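Local coordinates for Lin2118 protein (Listeria innocua, PDB 3OOU) that probably acts as a DNA-binding transcription regulator, of which this chain is the C-terminal AraC-type helix-turn-helix part, at residues Ile14-Leu24 against Phe50-Tyr61. Sequence-based numbering, arbitrary orientation.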
ATOM      1  N   ILE A  14      -4.544  -0.947   8.537  1.00 24.81           N
ATOM      2  CA  ILE A  14      -3.604  -0.627   7.454  1.00 25.36           C
ATOM      3  C   ILE A  14      -2.438   0.229   7.960  1.00 25.93           C
ATOM      4  O   ILE A  14      -1.287  -0.068   7.656  1.00 25.76           O
ATOM      5  CB  ILE A  14      -4.318   0.016   6.229  1.00 25.14           C
ATOM      6  CG1 ILE A  14      -5.202  -1.027   5.531  1.00 25.59           C
ATOM      7  CG2 ILE A  14      -3.296   0.620   5.244  1.00 25.70           C
ATOM      8  CD1 ILE A  14      -6.136  -0.472   4.462  1.00 26.01           C
ATOM      9  N   THR A  15      -2.735   1.256   8.763  1.00 26.94           N
ATOM     10  CA  THR A  15      -1.716   2.157   9.310  0.50 27.69           C
ATOM     11  C   THR A  15      -0.691   1.425  10.186  1.00 28.10           C
ATOM     12  O   THR A  15       0.493   1.772  10.206  1.00 28.42           O
ATOM     13  CB  THR A  15      -2.378   3.308  10.112  0.50 28.00           C
ATOM     14  OG1 THR A  15      -3.394   3.927   9.310  0.50 27.88           O
ATOM     15  CG2 THR A  15      -1.357   4.358  10.524  0.50 28.59           C
ATOM     16  N   GLU A  16      -1.159   0.418  10.923  1.00 28.66           N
ATOM     17  CA  GLU A  16      -0.305  -0.359  11.826  1.00 29.42           C
ATOM     18  C   GLU A  16       0.538  -1.413  11.115  1.00 28.59           C
ATOM     19  O   GLU A  16       1.610  -1.788  11.601  1.00 29.14           O
ATOM     20  CB  GLU A  16      -1.156  -1.074  12.879  1.00 30.21           C
ATOM     21  CG  GLU A  16      -2.262  -0.239  13.491  1.00 33.13           C
ATOM     22  CD  GLU A  16      -1.924   0.277  14.870  1.00 35.96           C
ATOM     23  OE1 GLU A  16      -0.765   0.112  15.315  1.00 37.50           O
ATOM     24  OE2 GLU A  16      -2.831   0.847  15.518  1.00 37.21           O
ATOM     25  N   HIS A  17       0.045  -1.905   9.981  1.00 27.25           N
ATOM     26  CA  HIS A  17       0.598  -3.113   9.382  1.00 26.23           C
ATOM     27  C   HIS A  17       0.902  -3.008   7.883  1.00 24.88           C
ATOM     28  O   HIS A  17       1.167  -4.022   7.237  1.00 24.28           O
ATOM     29  CB  HIS A  17      -0.350  -4.294   9.637  1.00 26.58           C
ATOM     30  CG  HIS A  17      -0.619  -4.555  11.088  1.00 27.99           C
ATOM     31  ND1 HIS A  17       0.336  -5.065  11.939  1.00 29.46           N
ATOM     32  CD2 HIS A  17      -1.732  -4.380  11.835  1.00 28.76           C
ATOM     33  CE1 HIS A  17      -0.178  -5.191  13.151  1.00 30.05           C
ATOM     34  NE2 HIS A  17      -1.434  -4.786  13.112  1.00 29.56           N
ATOM     35  N   PHE A  18       0.885  -1.795   7.330  1.00 24.18           N
ATOM     36  CA  PHE A  18       1.010  -1.618   5.871  1.00 23.16           C
ATOM     37  C   PHE A  18       2.238  -2.290   5.243  1.00 22.49           C
ATOM     38  O   PHE A  18       2.208  -2.663   4.066  1.00 21.88           O
ATOM     39  CB  PHE A  18       0.950  -0.131   5.481  1.00 23.27           C
ATOM     40  CG  PHE A  18       2.202   0.633   5.802  1.00 23.36           C
ATOM     41  CD1 PHE A  18       3.208   0.775   4.845  1.00 24.29           C
ATOM     42  CD2 PHE A  18       2.386   1.205   7.060  1.00 23.87           C
ATOM     43  CE1 PHE A  18       4.376   1.468   5.139  1.00 24.86           C
ATOM     44  CE2 PHE A  18       3.545   1.907   7.362  1.00 24.12           C
ATOM     45  CZ  PHE A  18       4.545   2.040   6.399  1.00 24.88           C
ATOM     46  N   SER A  19       3.315  -2.441   6.013  1.00 22.31           N
ATOM     47  CA  SER A  19       4.549  -3.023   5.480  1.00 22.26           C
ATOM     48  C   SER A  19       4.572  -4.551   5.452  1.00 21.76           C
ATOM     49  O   SER A  19       5.468  -5.150   4.852  1.00 21.66           O
ATOM     50  CB  SER A  19       5.781  -2.481   6.215  1.00 23.11           C
ATOM     51  OG  SER A  19       6.010  -3.186   7.420  1.00 25.10           O
ATOM     52  N   GLU A  20       3.592  -5.180   6.099  1.00 21.19           N
ATOM     53  CA  GLU A  20       3.536  -6.639   6.073  0.50 21.42           C
ATOM     54  C   GLU A  20       2.618  -7.132   4.969  1.00 20.78           C
ATOM     55  O   GLU A  20       1.885  -6.352   4.357  1.00 20.34           O
ATOM     56  CB  GLU A  20       3.169  -7.237   7.437  0.50 21.97           C
ATOM     57  CG  GLU A  20       1.925  -6.687   8.079  0.50 22.98           C
ATOM     58  CD  GLU A  20       1.746  -7.191   9.495  0.50 24.38           C
ATOM     59  OE1 GLU A  20       2.062  -6.443  10.444  0.50 24.85           O
ATOM     60  OE2 GLU A  20       1.307  -8.347   9.655  0.50 25.68           O
ATOM     61  N   GLY A  21       2.709  -8.429   4.675  1.00 20.40           N
ATOM     62  CA  GLY A  21       1.868  -9.040   3.660  1.00 20.18           C
ATOM     63  C   GLY A  21       0.424  -8.860   4.086  1.00 19.90           C
ATOM     64  O   GLY A  21       0.042  -9.214   5.207  1.00 20.72           O
HETATM   65  N   MSE A  22      -0.376  -8.299   3.196  1.00 19.28           N
HETATM   66  CA  MSE A  22      -1.753  -7.981   3.517  1.00 18.71           C
HETATM   67  C   MSE A  22      -2.613  -8.097   2.281  1.00 18.08           C
HETATM   68  O   MSE A  22      -2.232  -7.643   1.197  1.00 18.68           O
HETATM   69  CB  MSE A  22      -1.846  -6.550   4.064  1.00 19.13           C
HETATM   70  CG  MSE A  22      -3.196  -6.215   4.669  1.00 20.36           C
HETATM   71 SE   MSE A  22      -3.220  -4.388   5.275  0.70 22.75          SE
HETATM   72  CE  MSE A  22      -1.621  -4.375   6.295  1.00 22.61           C
ATOM     73  N   SER A  23      -3.781  -8.699   2.454  1.00 16.86           N
ATOM     74  CA  SER A  23      -4.763  -8.783   1.386  1.00 15.75           C
ATOM     75  C   SER A  23      -6.141  -8.859   2.017  1.00 15.12           C
ATOM     76  O   SER A  23      -6.266  -8.992   3.248  1.00 15.36           O
ATOM     77  CB  SER A  23      -4.522 -10.040   0.542  1.00 15.76           C
ATOM     78  OG  SER A  23      -4.742 -11.211   1.318  1.00 16.40           O
ATOM     79  N   LEU A  24      -7.179  -8.809   1.188  1.00 14.46           N
ATOM     80  CA  LEU A  24      -8.528  -9.062   1.690  1.00 14.56           C
ATOM     81  C   LEU A  24      -8.623 -10.413   2.392  1.00 14.84           C
ATOM     82  O   LEU A  24      -9.322 -10.537   3.395  1.00 15.43           O
ATOM     83  CB  LEU A  24      -9.569  -8.949   0.579  1.00 14.33           C
ATOM     84  CG  LEU A  24      -9.803  -7.528   0.059  1.00 14.35           C
ATOM     85  CD1 LEU A  24     -10.711  -7.581  -1.151  1.00 14.66           C
ATOM     86  CD2 LEU A  24     -10.404  -6.656   1.152  1.00 14.72           C
ATOM     87  N   PHE A  50      -9.859  -2.050  -2.378  1.00 17.06           N
ATOM     88  CA  PHE A  50      -8.917  -2.169  -1.280  1.00 16.23           C
ATOM     89  C   PHE A  50      -7.463  -2.102  -1.758  1.00 15.94           C
ATOM     90  O   PHE A  50      -6.645  -1.380  -1.180  1.00 15.38           O
ATOM     91  CB  PHE A  50      -9.163  -3.475  -0.500  1.00 16.44           C
ATOM     92  CG  PHE A  50      -8.056  -3.822   0.447  1.00 16.68           C
ATOM     93  CD1 PHE A  50      -7.999  -3.246   1.715  1.00 18.07           C
ATOM     94  CD2 PHE A  50      -7.050  -4.709   0.062  1.00 17.11           C
ATOM     95  CE1 PHE A  50      -6.963  -3.554   2.587  1.00 19.43           C
ATOM     96  CE2 PHE A  50      -6.006  -5.024   0.930  1.00 18.26           C
ATOM     97  CZ  PHE A  50      -5.962  -4.442   2.191  1.00 18.47           C
ATOM     98  N   THR A  51      -7.133  -2.857  -2.801  1.00 15.78           N
ATOM     99  CA  THR A  51      -5.738  -2.894  -3.247  1.00 16.63           C
ATOM    100  C   THR A  51      -5.261  -1.544  -3.777  1.00 16.06           C
ATOM    101  O   THR A  51      -4.091  -1.202  -3.610  1.00 16.33           O
ATOM    102  CB  THR A  51      -5.451  -4.017  -4.274  1.00 17.19           C
ATOM    103  OG1 THR A  51      -6.202  -3.791  -5.466  1.00 19.39           O
ATOM    104  CG2 THR A  51      -5.786  -5.383  -3.687  1.00 18.58           C
ATOM    105  N   ASP A  52      -6.157  -0.770  -4.396  1.00 16.28           N
ATOM    106  CA  ASP A  52      -5.776   0.563  -4.886  1.00 16.32           C
ATOM    107  C   ASP A  52      -5.511   1.539  -3.732  1.00 15.48           C
ATOM    108  O   ASP A  52      -4.541   2.306  -3.770  1.00 15.44           O
ATOM    109  CB  ASP A  52      -6.810   1.101  -5.882  1.00 17.35           C
ATOM    110  CG  ASP A  52      -6.858   0.278  -7.166  1.00 20.29           C
ATOM    111  OD1 ASP A  52      -5.780  -0.012  -7.726  1.00 22.24           O
ATOM    112  OD2 ASP A  52      -7.970  -0.082  -7.609  1.00 24.38           O
ATOM    113  N   TYR A  53      -6.341   1.477  -2.691  1.00 14.71           N
ATOM    114  CA  TYR A  53      -6.104   2.268  -1.485  1.00 14.11           C
ATOM    115  C   TYR A  53      -4.774   1.874  -0.840  1.00 13.54           C
ATOM    116  O   TYR A  53      -3.981   2.736  -0.452  1.00 13.49           O
ATOM    117  CB  TYR A  53      -7.238   2.075  -0.474  1.00 14.27           C
ATOM    118  CG  TYR A  53      -7.028   2.823   0.826  1.00 14.58           C
ATOM    119  CD1 TYR A  53      -7.588   4.088   1.021  1.00 16.82           C
ATOM    120  CD2 TYR A  53      -6.271   2.270   1.863  1.00 15.03           C
ATOM    121  CE1 TYR A  53      -7.396   4.781   2.210  1.00 17.54           C
ATOM    122  CE2 TYR A  53      -6.076   2.959   3.054  1.00 16.29           C
ATOM    123  CZ  TYR A  53      -6.639   4.215   3.217  1.00 17.80           C
ATOM    124  OH  TYR A  53      -6.459   4.911   4.387  1.00 20.40           O
ATOM    125  N   LEU A  54      -4.539   0.569  -0.719  1.00 13.32           N
ATOM    126  CA  LEU A  54      -3.322   0.084  -0.093  1.00 12.84           C
ATOM    127  C   LEU A  54      -2.070   0.471  -0.885  1.00 12.93           C
ATOM    128  O   LEU A  54      -1.071   0.898  -0.290  1.00 13.11           O
ATOM    129  CB  LEU A  54      -3.393  -1.430   0.143  1.00 12.90           C
ATOM    130  CG  LEU A  54      -2.194  -2.055   0.857  1.00 13.76           C
ATOM    131  CD1 LEU A  54      -1.951  -1.443   2.245  1.00 15.14           C
ATOM    132  CD2 LEU A  54      -2.389  -3.559   0.961  1.00 15.78           C
ATOM    133  N   ASN A  55      -2.131   0.351  -2.209  1.00 12.97           N
ATOM    134  CA  ASN A  55      -1.015   0.776  -3.057  1.00 13.39           C
ATOM    135  C   ASN A  55      -0.696   2.266  -2.909  1.00 13.57           C
ATOM    136  O   ASN A  55       0.473   2.628  -2.781  1.00 13.99           O
ATOM    137  CB  ASN A  55      -1.257   0.401  -4.529  1.00 13.83           C
ATOM    138  CG  ASN A  55      -0.916  -1.054  -4.828  1.00 14.72           C
ATOM    139  OD1 ASN A  55      -1.746  -1.811  -5.352  1.00 18.53           O
ATOM    140  ND2 ASN A  55       0.303  -1.451  -4.504  1.00 13.58           N
ATOM    141  N   ARG A  56      -1.713   3.131  -2.917  1.00 13.53           N
ATOM    142  CA  ARG A  56      -1.451   4.557  -2.734  0.50 13.93           C
ATOM    143  C   ARG A  56      -0.786   4.810  -1.377  1.00 13.79           C
ATOM    144  O   ARG A  56       0.170   5.591  -1.286  1.00 13.97           O
ATOM    145  CB  ARG A  56      -2.723   5.398  -2.900  0.50 14.39           C
ATOM    146  CG  ARG A  56      -2.428   6.891  -3.088  0.50 15.86           C
ATOM    147  CD  ARG A  56      -3.700   7.721  -3.190  0.50 18.37           C
ATOM    148  NE  ARG A  56      -4.701   7.248  -2.246  0.50 20.21           N
ATOM    149  CZ  ARG A  56      -5.770   6.541  -2.586  0.50 21.10           C
ATOM    150  NH1 ARG A  56      -5.998   6.244  -3.859  0.50 22.32           N
ATOM    151  NH2 ARG A  56      -6.615   6.136  -1.652  0.50 21.52           N
ATOM    152  N   TYR A  57      -1.280   4.136  -0.337  1.00 13.96           N
ATOM    153  CA  TYR A  57      -0.753   4.293   1.014  1.00 14.35           C
ATOM    154  C   TYR A  57       0.730   3.890   1.066  1.00 13.94           C
ATOM    155  O   TYR A  57       1.573   4.620   1.590  1.00 14.37           O
ATOM    156  CB  TYR A  57      -1.589   3.470   2.014  1.00 14.48           C
ATOM    157  CG  TYR A  57      -1.317   3.819   3.459  1.00 16.62           C
ATOM    158  CD1 TYR A  57      -2.087   4.774   4.121  1.00 19.12           C
ATOM    159  CD2 TYR A  57      -0.277   3.207   4.162  1.00 17.38           C
ATOM    160  CE1 TYR A  57      -1.831   5.107   5.447  1.00 21.31           C
ATOM    161  CE2 TYR A  57      -0.012   3.536   5.488  1.00 20.16           C
ATOM    162  CZ  TYR A  57      -0.796   4.482   6.126  1.00 21.33           C
ATOM    163  OH  TYR A  57      -0.534   4.822   7.442  1.00 24.63           O
ATOM    164  N   ARG A  58       1.040   2.738   0.480  1.00 13.76           N
ATOM    165  CA  ARG A  58       2.400   2.220   0.453  1.00 13.30           C
ATOM    166  C   ARG A  58       3.335   3.074  -0.388  1.00 13.62           C
ATOM    167  O   ARG A  58       4.479   3.321   0.003  1.00 14.09           O
ATOM    168  CB  ARG A  58       2.387   0.789  -0.067  1.00 12.79           C
ATOM    169  CG  ARG A  58       1.805  -0.191   0.939  1.00 12.57           C
ATOM    170  CD  ARG A  58       1.658  -1.574   0.341  1.00 12.89           C
ATOM    171  NE  ARG A  58       1.534  -2.571   1.403  1.00 14.12           N
ATOM    172  CZ  ARG A  58       1.243  -3.853   1.206  1.00 14.30           C
ATOM    173  NH1 ARG A  58       1.010  -4.306  -0.025  1.00 14.71           N
ATOM    174  NH2 ARG A  58       1.183  -4.688   2.243  1.00 15.08           N
ATOM    175  N   VAL A  59       2.846   3.534  -1.539  1.00 13.84           N
ATOM    176  CA  VAL A  59       3.659   4.378  -2.415  1.00 14.21           C
ATOM    177  C   VAL A  59       3.959   5.717  -1.741  1.00 14.75           C
ATOM    178  O   VAL A  59       5.064   6.244  -1.876  1.00 15.51           O
ATOM    179  CB  VAL A  59       3.013   4.550  -3.816  1.00 13.77           C
ATOM    180  CG1 VAL A  59       3.700   5.655  -4.609  1.00 14.82           C
ATOM    181  CG2 VAL A  59       3.078   3.236  -4.584  1.00 14.43           C
ATOM    182  N   ASN A  60       2.998   6.250  -0.987  1.00 15.28           N
ATOM    183  CA  ASN A  60       3.249   7.497  -0.262  1.00 16.26           C
ATOM    184  C   ASN A  60       4.372   7.364   0.755  1.00 16.04           C
ATOM    185  O   ASN A  60       5.161   8.285   0.924  1.00 16.88           O
ATOM    186  CB  ASN A  60       1.974   8.054   0.370  1.00 17.11           C
ATOM    187  CG  ASN A  60       1.101   8.774  -0.641  1.00 19.14           C
ATOM    188  OD1 ASN A  60       1.569   9.169  -1.713  1.00 21.89           O
ATOM    189  ND2 ASN A  60      -0.170   8.935  -0.313  1.00 21.68           N
ATOM    190  N   TYR A  61       4.462   6.209   1.407  1.00 15.59           N
ATOM    191  CA  TYR A  61       5.593   5.940   2.278  1.00 15.65           C
ATOM    192  C   TYR A  61       6.895   5.842   1.480  1.00 15.56           C
ATOM    193  O   TYR A  61       7.892   6.481   1.827  1.00 15.41           O
ATOM    194  CB  TYR A  61       5.378   4.652   3.077  1.00 15.71           C
ATOM    195  CG  TYR A  61       6.479   4.433   4.083  1.00 16.87           C
ATOM    196  CD1 TYR A  61       6.452   5.114   5.293  1.00 19.06           C
ATOM    197  CD2 TYR A  61       7.547   3.576   3.824  1.00 19.32           C
ATOM    198  CE1 TYR A  61       7.432   4.955   6.229  1.00 21.34           C
ATOM    199  CE2 TYR A  61       8.564   3.405   4.781  1.00 20.50           C
ATOM    200  CZ  TYR A  61       8.480   4.110   5.985  1.00 21.80           C
ATOM    201  OH  TYR A  61       9.421   4.008   6.982  1.00 24.85           O
TER
HETATM  202  O   HOH W   1       0.918  -7.251   0.770  1.00 17.84           O
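Ile14 fits as a knob into the hollow formed by Phe50, Tyr53, Leu54 and Tyr57 on helix 50-68. Its two branches divide the hollow. CD1 lies 3.7 Å from Phe50 CE1 and 3.7 Å from Tyr53 CE2. With chi1 at -69°, CG1 stands beside the backbone N and CG2 anti to it, over one face of Tyr57, only 14° off the ring normal, in a CH-pi contact. Phe18 forms a second bump, wedged between Tyr57 and Tyr61. Tyr57 turns an edge to the Phe18 face in an offset edge-to-face pair (planes at 64°), its CE2 3.7 Å from Phe18 CG, while Phe18 CZ comes over a face of Tyr61.

Toward the other end the roles reverse, and Phe50 becomes the bump, inserted between Leu24 on one side and Ile14 CD1 on the other. Leu24 CD2 is 3.7 Å from Phe50 CG, in an off-centre CH-pi contact, and the selenium of Met22 (selenomethionine) lies at the ring edge near CZ, a Met-aromatic contact. Leu27 of helix 24-31 also touches Phe50.

Arg58 supplies the polar part. Extended from CG to NE, it brings its guanidinium side-on to Phe18 O, which accepts from NE at 2.7 Å, in the carbonyl plane, and from NH2 at 2.9 Å, tilted from it. Glu20 O is 2.8 Å from Arg58 NH2, but too poorly angled for a hydrogen bond. Leu54 CD2 lies over one guanidinium face, and a water joins NH2 to Met22 N.

The chemistry implies a mixed join: the Ile14 knob and Phe18 wedge fix the apolar fit, while buried Arg58, its charge probably partly offset by the two carbonyl dipoles, ties the type I turn His17-Glu20 to the long helix between the two halves of an AraC-type DNA-binding domain.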